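Local atomic coordinates of putative drug/sodium antiporter (PDB entry 4Z3N), a protein that probably exports xenobiotics across the cell membrane by antiport, as a MATE-family transporter linked to the transport of the genotoxin colibactin. Residues A[343-348]-A[382-387]; A[377-382]-A[437-442]; A[386-391]-A[445-450]. One frame throughout, in Å; residues are numbered along the deposited sequence.

Contact 1: A[343-348]-A[382-387]; sequences IVLVLA and ALPFVA. With OLC ((2R)-2,3-dihydroxypropyl (9Z)-octadec-9-enoate), chain B.
V344 on helix 326-358 and P384 on helix 382-399 give a clear example of how a proline ring can act as packing surface between antiparallel transmembrane helices, here in the all-helical bundle of a MATE transporter. The short helical segments 343-348 and 382-387 run at 163° to each other, and their axes approach to 8.2 Å. The backbones come nearest at this pair, with V344 CA and P384 CA 5.1 Å apart. V344 can be followed outward from its CB, which lies 4.0 Å from P384 CA. From there CG1 leaves anti to the backbone N (chi1 169°) and becomes the leading atom of the contact. V344 CG1 sits 3.5 Å from P384 N, a nitrogen that carries no hydrogen and so can be met by a methyl group at no cost in lost bonds. V344 CG1 also reaches the ring at P384 CD, 3.8 Å away, and L383 CB on the preceding residue at 3.9 Å. V344 itself also leans on M306 of helix 286-322, so the side chain is wedged between two helices. L345 crosses the proline ring obliquely: L345 CB is 4.2 Å from P384 CB, and L345 CD1 lies near P384 CG. One turn beyond V344, A348 offers CB to P384 CD as a loose apolar touch. No hydrogen bond joins the segments, and their cohesion is entirely apolar. L383 carries the contact on toward lipid. Its CG, anti to the carbonyl carbon (chi1 -81°), points the branched end toward the monoolein of chain B, L383 also touching I303 of helix 286-322, and L383 CD2 comes to 3.9 Å from C9 of that monoolein, one of the two carbons of the cis double bond.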
loop_
_atom_site.group_PDB
_atom_site.type_symbol
_atom_site.label_atom_id
_atom_site.label_comp_id
_atom_site.label_asym_id
_atom_site.label_seq_id
_atom_site.Cartn_x
_atom_site.Cartn_y
_atom_site.Cartn_z
ATOM N N ILE A 343 -0.452 -15.543 -10.345
ATOM C CA ILE A 343 0.132 -15.709 -9.023
ATOM C C ILE A 343 -0.907 -15.676 -7.884
ATOM O O ILE A 343 -0.906 -16.566 -7.029
ATOM C CB ILE A 343 1.183 -14.629 -8.767
ATOM C CG1 ILE A 343 2.099 -14.528 -9.992
ATOM C CG2 ILE A 343 1.916 -14.893 -7.437
ATOM C CD1 ILE A 343 3.319 -13.642 -9.814
ATOM N N VAL A 344 -1.782 -14.669 -7.860
ATOM C CA VAL A 344 -2.712 -14.548 -6.742
ATOM C C VAL A 344 -3.727 -15.706 -6.718
ATOM O O VAL A 344 -4.146 -16.143 -5.639
ATOM C CB VAL A 344 -3.470 -13.196 -6.748
ATOM C CG1 VAL A 344 -4.611 -13.219 -5.746
ATOM C CG2 VAL A 344 -2.535 -12.054 -6.438
ATOM N N LEU A 345 -4.109 -16.210 -7.891
ATOM C CA LEU A 345 -5.017 -17.349 -7.952
ATOM C C LEU A 345 -4.425 -18.591 -7.245
ATOM O O LEU A 345 -5.109 -19.262 -6.442
ATOM C CB LEU A 345 -5.359 -17.669 -9.393
ATOM C CG LEU A 345 -6.186 -18.936 -9.629
ATOM C CD1 LEU A 345 -7.623 -18.731 -9.110
ATOM C CD2 LEU A 345 -6.148 -19.346 -11.125
ATOM N N VAL A 346 -3.154 -18.872 -7.531
ATOM C CA VAL A 346 -2.405 -19.923 -6.839
ATOM C C VAL A 346 -2.347 -19.711 -5.310
ATOM O O VAL A 346 -2.632 -20.629 -4.543
ATOM C CB VAL A 346 -0.974 -20.043 -7.410
ATOM C CG1 VAL A 346 -0.120 -21.019 -6.575
ATOM C CG2 VAL A 346 -1.050 -20.483 -8.852
ATOM N N LEU A 347 -1.995 -18.512 -4.870
ATOM C CA LEU A 347 -1.903 -18.245 -3.442
ATOM C C LEU A 347 -3.275 -18.336 -2.777
ATOM O O LEU A 347 -3.399 -18.771 -1.627
ATOM C CB LEU A 347 -1.278 -16.877 -3.185
ATOM C CG LEU A 347 0.192 -16.839 -3.579
ATOM C CD1 LEU A 347 0.786 -15.499 -3.255
ATOM C CD2 LEU A 347 0.928 -17.922 -2.840
ATOM N N ALA A 348 -4.301 -17.946 -3.526
ATOM C CA ALA A 348 -5.682 -18.003 -3.064
ATOM C C ALA A 348 -6.170 -19.455 -2.875
ATOM O O ALA A 348 -6.739 -19.793 -1.841
ATOM C CB ALA A 348 -6.579 -17.252 -4.044
ATOM N N ALA A 382 -12.136 -14.327 -5.126
ATOM C CA ALA A 382 -12.319 -12.946 -5.551
ATOM C C ALA A 382 -10.968 -12.247 -5.628
ATOM O O ALA A 382 -10.768 -11.381 -6.476
ATOM C CB ALA A 382 -13.241 -12.201 -4.625
ATOM N N LEU A 383 -10.032 -12.651 -4.773
ATOM C CA LEU A 383 -8.764 -11.939 -4.649
ATOM C C LEU A 383 -8.029 -11.697 -5.982
ATOM O O LEU A 383 -7.606 -10.574 -6.242
ATOM C CB LEU A 383 -7.848 -12.664 -3.667
ATOM C CG LEU A 383 -8.178 -12.352 -2.201
ATOM C CD1 LEU A 383 -7.524 -13.330 -1.255
ATOM C CD2 LEU A 383 -7.758 -10.940 -1.837
ATOM N N PRO A 384 -7.883 -12.731 -6.828
ATOM C CA PRO A 384 -7.163 -12.548 -8.099
ATOM C C PRO A 384 -7.925 -11.590 -9.025
ATOM O O PRO A 384 -7.337 -10.872 -9.848
ATOM C CB PRO A 384 -7.098 -13.962 -8.681
ATOM C CG PRO A 384 -8.168 -14.755 -7.940
ATOM C CD PRO A 384 -8.246 -14.138 -6.586
ATOM N N PHE A 385 -9.241 -11.548 -8.848
ATOM C CA PHE A 385 -10.057 -10.601 -9.593
ATOM C C PHE A 385 -9.816 -9.148 -9.158
ATOM O O PHE A 385 -9.995 -8.233 -9.956
ATOM C CB PHE A 385 -11.532 -10.974 -9.454
ATOM C CG PHE A 385 -11.935 -12.134 -10.320
ATOM C CD1 PHE A 385 -11.891 -13.423 -9.826
ATOM C CD2 PHE A 385 -12.312 -11.931 -11.654
ATOM C CE1 PHE A 385 -12.231 -14.495 -10.627
ATOM C CE2 PHE A 385 -12.667 -12.995 -12.456
ATOM C CZ PHE A 385 -12.627 -14.283 -11.941
ATOM N N VAL A 386 -9.392 -8.943 -7.906
ATOM C CA VAL A 386 -8.997 -7.627 -7.411
ATOM C C VAL A 386 -7.883 -7.021 -8.289
ATOM O O VAL A 386 -7.813 -5.800 -8.473
ATOM C CB VAL A 386 -8.532 -7.705 -5.912
ATOM C CG1 VAL A 386 -8.056 -6.338 -5.383
ATOM C CG2 VAL A 386 -9.643 -8.247 -5.038
ATOM N N ALA A 387 -7.027 -7.875 -8.846
ATOM C CA ALA A 387 -5.926 -7.408 -9.691
ATOM C C ALA A 387 -6.422 -6.601 -10.878
ATOM O O ALA A 387 -5.771 -5.658 -11.320
ATOM C CB ALA A 387 -5.101 -8.568 -10.174
HETATM C C18 OLC B . -6.723 -3.435 -1.767
HETATM C C10 OLC B . -12.099 -10.378 -1.300
HETATM C C9 OLC B . -11.267 -10.408 -0.239
HETATM C C17 OLC B . -7.427 -4.762 -1.566
HETATM C C11 OLC B . -12.735 -9.079 -1.758
HETATM C C8 OLC B . -11.304 -11.600 0.704
HETATM C C24 OLC B . -17.159 -4.667 1.729
HETATM C C16 OLC B . -8.890 -4.601 -1.913
HETATM C C12 OLC B . -12.319 -7.894 -0.897
HETATM C C7 OLC B . -10.243 -11.505 1.786
HETATM C C15 OLC B . -9.607 -5.943 -1.830
HETATM C C13 OLC B . -12.029 -6.685 -1.788
HETATM C C6 OLC B . -10.661 -10.528 2.868
HETATM C C14 OLC B . -10.983 -5.752 -1.205
HETATM C C5 OLC B . -12.094 -10.773 3.293
HETATM C C4 OLC B . -12.655 -9.521 3.951
HETATM C C3 OLC B . -12.380 -8.302 3.093
HETATM C C2 OLC B . -13.268 -7.131 3.473
HETATM C C21 OLC B . -14.930 -5.160 0.728
HETATM C C1 OLC B . -13.485 -6.230 2.265
HETATM C C22 OLC B . -16.122 -4.219 0.715
HETATM O O19 OLC B . -12.639 -6.119 1.388
HETATM O O25 OLC B . -17.659 -3.538 2.416
HETATM O O23 OLC B . -15.699 -2.908 1.039
HETATM O O20 OLC B . -14.732 -5.625 2.052
#

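Contact 2: A[377-382]-A[437-442]. With OLC ((2R)-2,3-dihydroxypropyl (9Z)-octadec-9-enoate), chain B; OLC ((2R)-2,3-dihydroxypropyl (9Z)-octadec-9-enoate), chain D; OLC ((2R)-2,3-dihydroxypropyl (9Z)-octadec-9-enoate), chain C.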
loop_
_atom_site.group_PDB
_atom_site.type_symbol
_atom_site.label_atom_id
_atom_site.label_comp_id
_atom_site.label_asym_id
_atom_site.label_seq_id
_atom_site.Cartn_x
_atom_site.Cartn_y
_atom_site.Cartn_z
ATOM N N ARG A 377 -13.345 -19.632 2.068
ATOM C CA ARG A 377 -13.923 -20.465 1.024
ATOM C C ARG A 377 -14.774 -19.649 0.067
ATOM O O ARG A 377 -14.791 -19.895 -1.150
ATOM C CB ARG A 377 -14.767 -21.580 1.624
ATOM C CG ARG A 377 -13.977 -22.658 2.339
ATOM C CD ARG A 377 -14.733 -23.945 2.246
ATOM N NE ARG A 377 -13.972 -25.076 2.748
ATOM C CZ ARG A 377 -14.372 -25.850 3.748
ATOM N NH1 ARG A 377 -15.530 -25.601 4.354
ATOM N NH2 ARG A 377 -13.616 -26.868 4.134
ATOM N N ILE A 378 -15.514 -18.695 0.624
ATOM C CA ILE A 378 -16.394 -17.886 -0.205
ATOM C C ILE A 378 -15.639 -16.778 -0.939
ATOM O O ILE A 378 -15.759 -16.658 -2.146
ATOM C CB ILE A 378 -17.546 -17.293 0.630
ATOM C CG1 ILE A 378 -18.420 -18.439 1.174
ATOM C CG2 ILE A 378 -18.360 -16.296 -0.209
ATOM C CD1 ILE A 378 -19.712 -18.007 1.843
ATOM N N MET A 379 -14.830 -16.007 -0.218
ATOM C CA MET A 379 -14.232 -14.788 -0.763
ATOM C C MET A 379 -12.853 -14.911 -1.423
ATOM O O MET A 379 -12.435 -13.998 -2.138
ATOM C CB MET A 379 -14.120 -13.740 0.354
ATOM C CG MET A 379 -15.434 -13.364 1.023
ATOM S SD MET A 379 -15.200 -12.205 2.391
ATOM C CE MET A 379 -14.871 -10.698 1.474
ATOM N N ALA A 380 -12.153 -16.019 -1.199
ATOM C CA ALA A 380 -10.748 -16.115 -1.606
ATOM C C ALA A 380 -10.534 -15.981 -3.110
ATOM O O ALA A 380 -9.611 -15.304 -3.547
ATOM C CB ALA A 380 -10.147 -17.416 -1.128
ATOM N N LEU A 381 -11.384 -16.626 -3.898
ATOM C CA LEU A 381 -11.235 -16.583 -5.342
ATOM C C LEU A 381 -11.478 -15.183 -5.898
ATOM O O LEU A 381 -11.066 -14.888 -7.022
ATOM C CB LEU A 381 -12.174 -17.588 -6.013
ATOM C CG LEU A 381 -11.739 -19.044 -5.842
ATOM C CD1 LEU A 381 -12.781 -20.029 -6.363
ATOM C CD2 LEU A 381 -10.427 -19.205 -6.556
ATOM N N ALA A 382 -12.136 -14.327 -5.126
ATOM C CA ALA A 382 -12.319 -12.946 -5.551
ATOM C C ALA A 382 -10.968 -12.247 -5.628
ATOM O O ALA A 382 -10.768 -11.381 -6.476
ATOM C CB ALA A 382 -13.241 -12.201 -4.625
ATOM N N PHE A 437 -20.659 -12.655 0.745
ATOM C CA PHE A 437 -21.017 -12.594 -0.660
ATOM C C PHE A 437 -21.171 -11.142 -1.118
ATOM O O PHE A 437 -20.696 -10.764 -2.190
ATOM C CB PHE A 437 -22.299 -13.383 -0.947
ATOM C CG PHE A 437 -22.071 -14.853 -1.126
ATOM C CD1 PHE A 437 -21.426 -15.331 -2.264
ATOM C CD2 PHE A 437 -22.486 -15.761 -0.156
ATOM C CE1 PHE A 437 -21.200 -16.697 -2.443
ATOM C CE2 PHE A 437 -22.265 -17.128 -0.323
ATOM C CZ PHE A 437 -21.619 -17.596 -1.471
ATOM N N GLY A 438 -21.824 -10.331 -0.299
ATOM C CA GLY A 438 -22.094 -8.967 -0.681
ATOM C C GLY A 438 -20.805 -8.205 -0.879
ATOM O O GLY A 438 -20.643 -7.479 -1.861
ATOM N N ALA A 439 -19.878 -8.405 0.051
ATOM C CA ALA A 439 -18.660 -7.618 0.117
ATOM C C ALA A 439 -17.765 -7.835 -1.101
ATOM O O ALA A 439 -17.097 -6.904 -1.553
ATOM C CB ALA A 439 -17.905 -7.939 1.400
ATOM N N MET A 440 -17.762 -9.048 -1.647
ATOM C CA MET A 440 -16.917 -9.337 -2.804
ATOM C C MET A 440 -17.579 -8.975 -4.155
ATOM O O MET A 440 -16.927 -8.960 -5.195
ATOM C CB MET A 440 -16.491 -10.814 -2.788
ATOM C CG MET A 440 -17.563 -11.817 -3.168
ATOM S SD MET A 440 -16.908 -13.510 -3.199
ATOM C CE MET A 440 -18.390 -14.393 -3.690
ATOM N N SER A 441 -18.863 -8.644 -4.132
ATOM C CA SER A 441 -19.575 -8.277 -5.355
ATOM C C SER A 441 -19.057 -6.976 -5.998
ATOM O O SER A 441 -19.189 -6.794 -7.186
ATOM C CB SER A 441 -21.091 -8.163 -5.078
ATOM O OG SER A 441 -21.386 -7.030 -4.279
ATOM N N GLY A 442 -18.482 -6.080 -5.207
ATOM C CA GLY A 442 -17.835 -4.896 -5.737
ATOM C C GLY A 442 -16.599 -5.203 -6.569
ATOM O O GLY A 442 -16.303 -4.495 -7.527
HETATM C C18 OLC B . -6.723 -3.435 -1.767
HETATM C C10 OLC B . -12.099 -10.378 -1.300
HETATM C C9 OLC B . -11.267 -10.408 -0.239
HETATM C C17 OLC B . -7.427 -4.762 -1.566
HETATM C C11 OLC B . -12.735 -9.079 -1.758
HETATM C C8 OLC B . -11.304 -11.600 0.704
HETATM C C24 OLC B . -17.159 -4.667 1.729
HETATM C C16 OLC B . -8.890 -4.601 -1.913
HETATM C C12 OLC B . -12.319 -7.894 -0.897
HETATM C C7 OLC B . -10.243 -11.505 1.786
HETATM C C15 OLC B . -9.607 -5.943 -1.830
HETATM C C13 OLC B . -12.029 -6.685 -1.788
HETATM C C6 OLC B . -10.661 -10.528 2.868
HETATM C C14 OLC B . -10.983 -5.752 -1.205
HETATM C C5 OLC B . -12.094 -10.773 3.293
HETATM C C4 OLC B . -12.655 -9.521 3.951
HETATM C C3 OLC B . -12.380 -8.302 3.093
HETATM C C2 OLC B . -13.268 -7.131 3.473
HETATM C C21 OLC B . -14.930 -5.160 0.728
HETATM C C1 OLC B . -13.485 -6.230 2.265
HETATM C C22 OLC B . -16.122 -4.219 0.715
HETATM O O19 OLC B . -12.639 -6.119 1.388
HETATM O O25 OLC B . -17.659 -3.538 2.416
HETATM O O23 OLC B . -15.699 -2.908 1.039
HETATM O O20 OLC B . -14.732 -5.625 2.052
HETATM C C9 OLC D . -14.518 -23.140 -3.587
HETATM C C8 OLC D . -15.383 -23.780 -2.522
HETATM C C7 OLC D . -14.637 -24.906 -1.824
HETATM C C6 OLC D . -15.481 -25.525 -0.720
HETATM C C5 OLC D . -14.840 -26.802 -0.201
HETATM C C4 OLC D . -15.842 -27.538 0.679
HETATM C C3 OLC D . -15.943 -29.016 0.325
HETATM C C2 OLC D . -16.984 -29.719 1.186
HETATM C C1 OLC D . -16.403 -30.196 2.501
HETATM C C9 OLC C . -15.563 -16.562 -8.308
HETATM C C8 OLC C . -16.102 -16.441 -6.892
HETATM C C7 OLC C . -17.149 -17.503 -6.625
HETATM C C6 OLC C . -17.029 -17.996 -5.192
HETATM C C5 OLC C . -18.142 -18.988 -4.912
HETATM C C4 OLC C . -17.901 -19.695 -3.585
HETATM C C3 OLC C . -19.202 -20.271 -3.037
HETATM C C2 OLC C . -18.905 -21.468 -2.156
HETATM C C1 OLC C . -19.754 -21.421 -0.901
#
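M440 holds CG in the crowded position between its backbone N and carbonyl carbon (chi1 74°) and is fully extended beyond it, whereas I378 turns CG1 beside its backbone N and CG2 beside its carbonyl carbon. These choices send the thioether across to segment 377-382 and set both I378 tips on the ring of F437. I378 CG2 stands over the centre of that ring, 3.6 Å from the centroid and 12° off the normal, a CH-pi contact. I378 CD1 meets the same ring at F437 CE2, 3.5 Å away, the two side chains crossing at about a right angle. M440 SD rests 3.5 Å from I378 O, with M440 CE near I378 CG2, and nearer its own backbone M440 CB meets A382 CB at 4.0 Å. Within the MATE helix bundle this apolar seam sets segment 377-382, which leads from helix 366-379 toward helix 382-399, against helix 432-453. M379 bends at its tip (chi3 75°), so that M379 CE approaches A439 CB to 4.1 Å while lying against the chain-B monoolein; Y277 of helix 250-284 touches both M379 and A439. Lipid also borders F437: C3 of the chain-C monoolein lies at the ring edge, 3.9 Å from F437 CZ.

Contact 3: A[386-391]-A[445-450]. With OLC ((2R)-2,3-dihydroxypropyl (9Z)-octadec-9-enoate), chain B.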
loop_
_atom_site.group_PDB
_atom_site.type_symbol
_atom_site.label_atom_id
_atom_site.label_comp_id
_atom_site.label_asym_id
_atom_site.label_seq_id
_atom_site.Cartn_x
_atom_site.Cartn_y
_atom_site.Cartn_z
ATOM N N VAL A 386 -9.392 -8.943 -7.906
ATOM C CA VAL A 386 -8.997 -7.627 -7.411
ATOM C C VAL A 386 -7.883 -7.021 -8.289
ATOM O O VAL A 386 -7.813 -5.800 -8.473
ATOM C CB VAL A 386 -8.532 -7.705 -5.912
ATOM C CG1 VAL A 386 -8.056 -6.338 -5.383
ATOM C CG2 VAL A 386 -9.643 -8.247 -5.038
ATOM N N ALA A 387 -7.027 -7.875 -8.846
ATOM C CA ALA A 387 -5.926 -7.408 -9.691
ATOM C C ALA A 387 -6.422 -6.601 -10.878
ATOM O O ALA A 387 -5.771 -5.658 -11.320
ATOM C CB ALA A 387 -5.101 -8.568 -10.174
ATOM N N ILE A 388 -7.586 -6.961 -11.394
ATOM C CA ILE A 388 -8.060 -6.336 -12.621
ATOM C C ILE A 388 -8.352 -4.850 -12.413
ATOM O O ILE A 388 -7.853 -4.002 -13.162
ATOM C CB ILE A 388 -9.300 -7.081 -13.171
ATOM C CG1 ILE A 388 -8.895 -8.509 -13.578
ATOM C CG2 ILE A 388 -9.866 -6.350 -14.379
ATOM C CD1 ILE A 388 -9.974 -9.524 -13.435
ATOM N N SER A 389 -9.122 -4.522 -11.377
ATOM C CA SER A 389 -9.419 -3.122 -11.085
ATOM C C SER A 389 -8.267 -2.394 -10.371
ATOM O O SER A 389 -8.026 -1.208 -10.619
ATOM C CB SER A 389 -10.692 -3.015 -10.260
ATOM O OG SER A 389 -10.437 -3.427 -8.940
ATOM N N LEU A 390 -7.535 -3.093 -9.507
ATOM C CA LEU A 390 -6.429 -2.437 -8.817
ATOM C C LEU A 390 -5.261 -2.016 -9.759
ATOM O O LEU A 390 -4.700 -0.929 -9.599
ATOM C CB LEU A 390 -5.923 -3.323 -7.690
ATOM C CG LEU A 390 -4.872 -2.632 -6.826
ATOM C CD1 LEU A 390 -5.204 -2.844 -5.396
ATOM C CD2 LEU A 390 -3.453 -3.135 -7.109
ATOM N N LEU A 391 -4.909 -2.855 -10.734
ATOM C CA LEU A 391 -3.941 -2.480 -11.766
ATOM C C LEU A 391 -4.507 -1.401 -12.707
ATOM O O LEU A 391 -3.775 -0.506 -13.156
ATOM C CB LEU A 391 -3.493 -3.712 -12.569
ATOM C CG LEU A 391 -2.644 -4.743 -11.795
ATOM C CD1 LEU A 391 -2.380 -6.030 -12.607
ATOM C CD2 LEU A 391 -1.331 -4.120 -11.275
ATOM N N VAL A 445 -17.948 -6.310 -10.229
ATOM C CA VAL A 445 -18.393 -5.149 -10.986
ATOM C C VAL A 445 -17.199 -4.277 -11.442
ATOM O O VAL A 445 -17.074 -3.928 -12.618
ATOM C CB VAL A 445 -19.388 -4.317 -10.136
ATOM C CG1 VAL A 445 -19.959 -3.142 -10.926
ATOM C CG2 VAL A 445 -20.512 -5.197 -9.673
ATOM N N ALA A 446 -16.324 -3.954 -10.497
ATOM C CA ALA A 446 -15.121 -3.181 -10.761
ATOM C C ALA A 446 -14.173 -3.862 -11.766
ATOM O O ALA A 446 -13.442 -3.192 -12.498
ATOM C CB ALA A 446 -14.393 -2.906 -9.441
ATOM N N ALA A 447 -14.177 -5.192 -11.805
ATOM C CA ALA A 447 -13.343 -5.921 -12.763
ATOM C C ALA A 447 -13.971 -5.784 -14.139
ATOM O O ALA A 447 -13.293 -5.611 -15.137
ATOM C CB ALA A 447 -13.211 -7.368 -12.372
ATOM N N LEU A 448 -15.290 -5.832 -14.165
ATOM C CA LEU A 448 -16.037 -5.534 -15.362
ATOM C C LEU A 448 -15.757 -4.122 -15.886
ATOM O O LEU A 448 -15.601 -3.925 -17.099
ATOM C CB LEU A 448 -17.533 -5.711 -15.099
ATOM C CG LEU A 448 -18.172 -6.949 -15.730
ATOM C CD1 LEU A 448 -19.675 -7.017 -15.408
ATOM C CD2 LEU A 448 -17.922 -6.964 -17.232
ATOM N N LEU A 449 -15.718 -3.148 -14.981
ATOM C CA LEU A 449 -15.469 -1.763 -15.378
ATOM C C LEU A 449 -14.085 -1.636 -15.978
ATOM O O LEU A 449 -13.946 -1.152 -17.094
ATOM C CB LEU A 449 -15.626 -0.793 -14.202
ATOM C CG LEU A 449 -15.582 0.715 -14.530
ATOM C CD1 LEU A 449 -16.493 1.098 -15.695
ATOM C CD2 LEU A 449 -15.946 1.541 -13.297
ATOM N N ALA A 450 -13.071 -2.104 -15.252
ATOM C CA ALA A 450 -11.694 -2.082 -15.744
ATOM C C ALA A 450 -11.560 -2.645 -17.157
ATOM O O ALA A 450 -10.996 -1.986 -18.023
ATOM C CB ALA A 450 -10.772 -2.856 -14.784
HETATM C C18 OLC B . -6.723 -3.435 -1.767
HETATM C C10 OLC B . -12.099 -10.378 -1.300
HETATM C C9 OLC B . -11.267 -10.408 -0.239
HETATM C C17 OLC B . -7.427 -4.762 -1.566
HETATM C C11 OLC B . -12.735 -9.079 -1.758
HETATM C C8 OLC B . -11.304 -11.600 0.704
HETATM C C24 OLC B . -17.159 -4.667 1.729
HETATM C C16 OLC B . -8.890 -4.601 -1.913
HETATM C C12 OLC B . -12.319 -7.894 -0.897
HETATM C C7 OLC B . -10.243 -11.505 1.786
HETATM C C15 OLC B . -9.607 -5.943 -1.830
HETATM C C13 OLC B . -12.029 -6.685 -1.788
HETATM C C6 OLC B . -10.661 -10.528 2.868
HETATM C C14 OLC B . -10.983 -5.752 -1.205
HETATM C C5 OLC B . -12.094 -10.773 3.293
HETATM C C4 OLC B . -12.655 -9.521 3.951
HETATM C C3 OLC B . -12.380 -8.302 3.093
HETATM C C2 OLC B . -13.268 -7.131 3.473
HETATM C C21 OLC B . -14.930 -5.160 0.728
HETATM C C1 OLC B . -13.485 -6.230 2.265
HETATM C C22 OLC B . -16.122 -4.219 0.715
HETATM O O19 OLC B . -12.639 -6.119 1.388
HETATM O O25 OLC B . -17.659 -3.538 2.416
HETATM O O23 OLC B . -15.699 -2.908 1.039
HETATM O O20 OLC B . -14.732 -5.625 2.052
#
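Apolar contacts come first where helix 382-399 meets helix 432-453, a crossing of two transmembrane helices in the MATE fold made close by small residues. The axes of segments 386-391 and 445-450 pass 7.9 Å apart at 52°, and the backbones come nearest at S389 and A447. I388 supplies the bulky partner. I388 CB is 4.0 Å from A447 CB, while I388 CG2, anti to the backbone N, reaches A450 CB at 3.6 Å. CD1 on the other branch also touches the A447 methyl, so the isoleucine straddles two alanines on successive turns. S389 CB packs against A446 CB at 3.8 Å. A446 and A450, four residues apart, give helix 432-453 a small-xxx-small spacing along this face. On a flank, L390 CD1 meets the terminal C18 of the chain-B monoolein.

Contacts between side-chain carbons and backbone carbonyls form the second group. I388 CG2 lies 3.6 Å from A447 O, S389 CB is 3.5 Å from A446 O, and A450 CB rests 3.5 Å from I388 O. These are van der Waals contacts of side-chain carbons with main-chain oxygens; only in the third is the carbon an alanine methyl.

The polar bonds of the two contact-bearing residues run to other helices. S389 OG, set between its backbone N and carbonyl carbon (chi1 74°), is hydrogen-bonded to R412 NH1 on helix 402-413, and I388 O to Y333 OH on helix 326-358.

With no hydrogen bond between the two segments, the crossing depends on the fit of methyl groups and backbone, while the buried serine hydroxyl and the I388 carbonyl are tied to neighbouring helices.

Overall arrangement
The three contacts form a chain of packing through one side of the bundle. Contacts 1 and 2, with centres about 11 Å apart, share A382 and also touch directly: A348 CB lies 3.6 Å from A380 O, and L345 CD1 is 3.8 Å from L381 CD2. Contact 3 lies about 12 Å, centre to centre, from contact 1, sharing V386 and A387, with F385 O 4.1 Å from A447 CB. Contacts 2 and 3, about 14 Å apart between centres, both use helix 432-453. All three border the chain-B monoolein, which is hydrogen-bonded to H413 O and is probably a crystallisation lipid rather than a transported substrate.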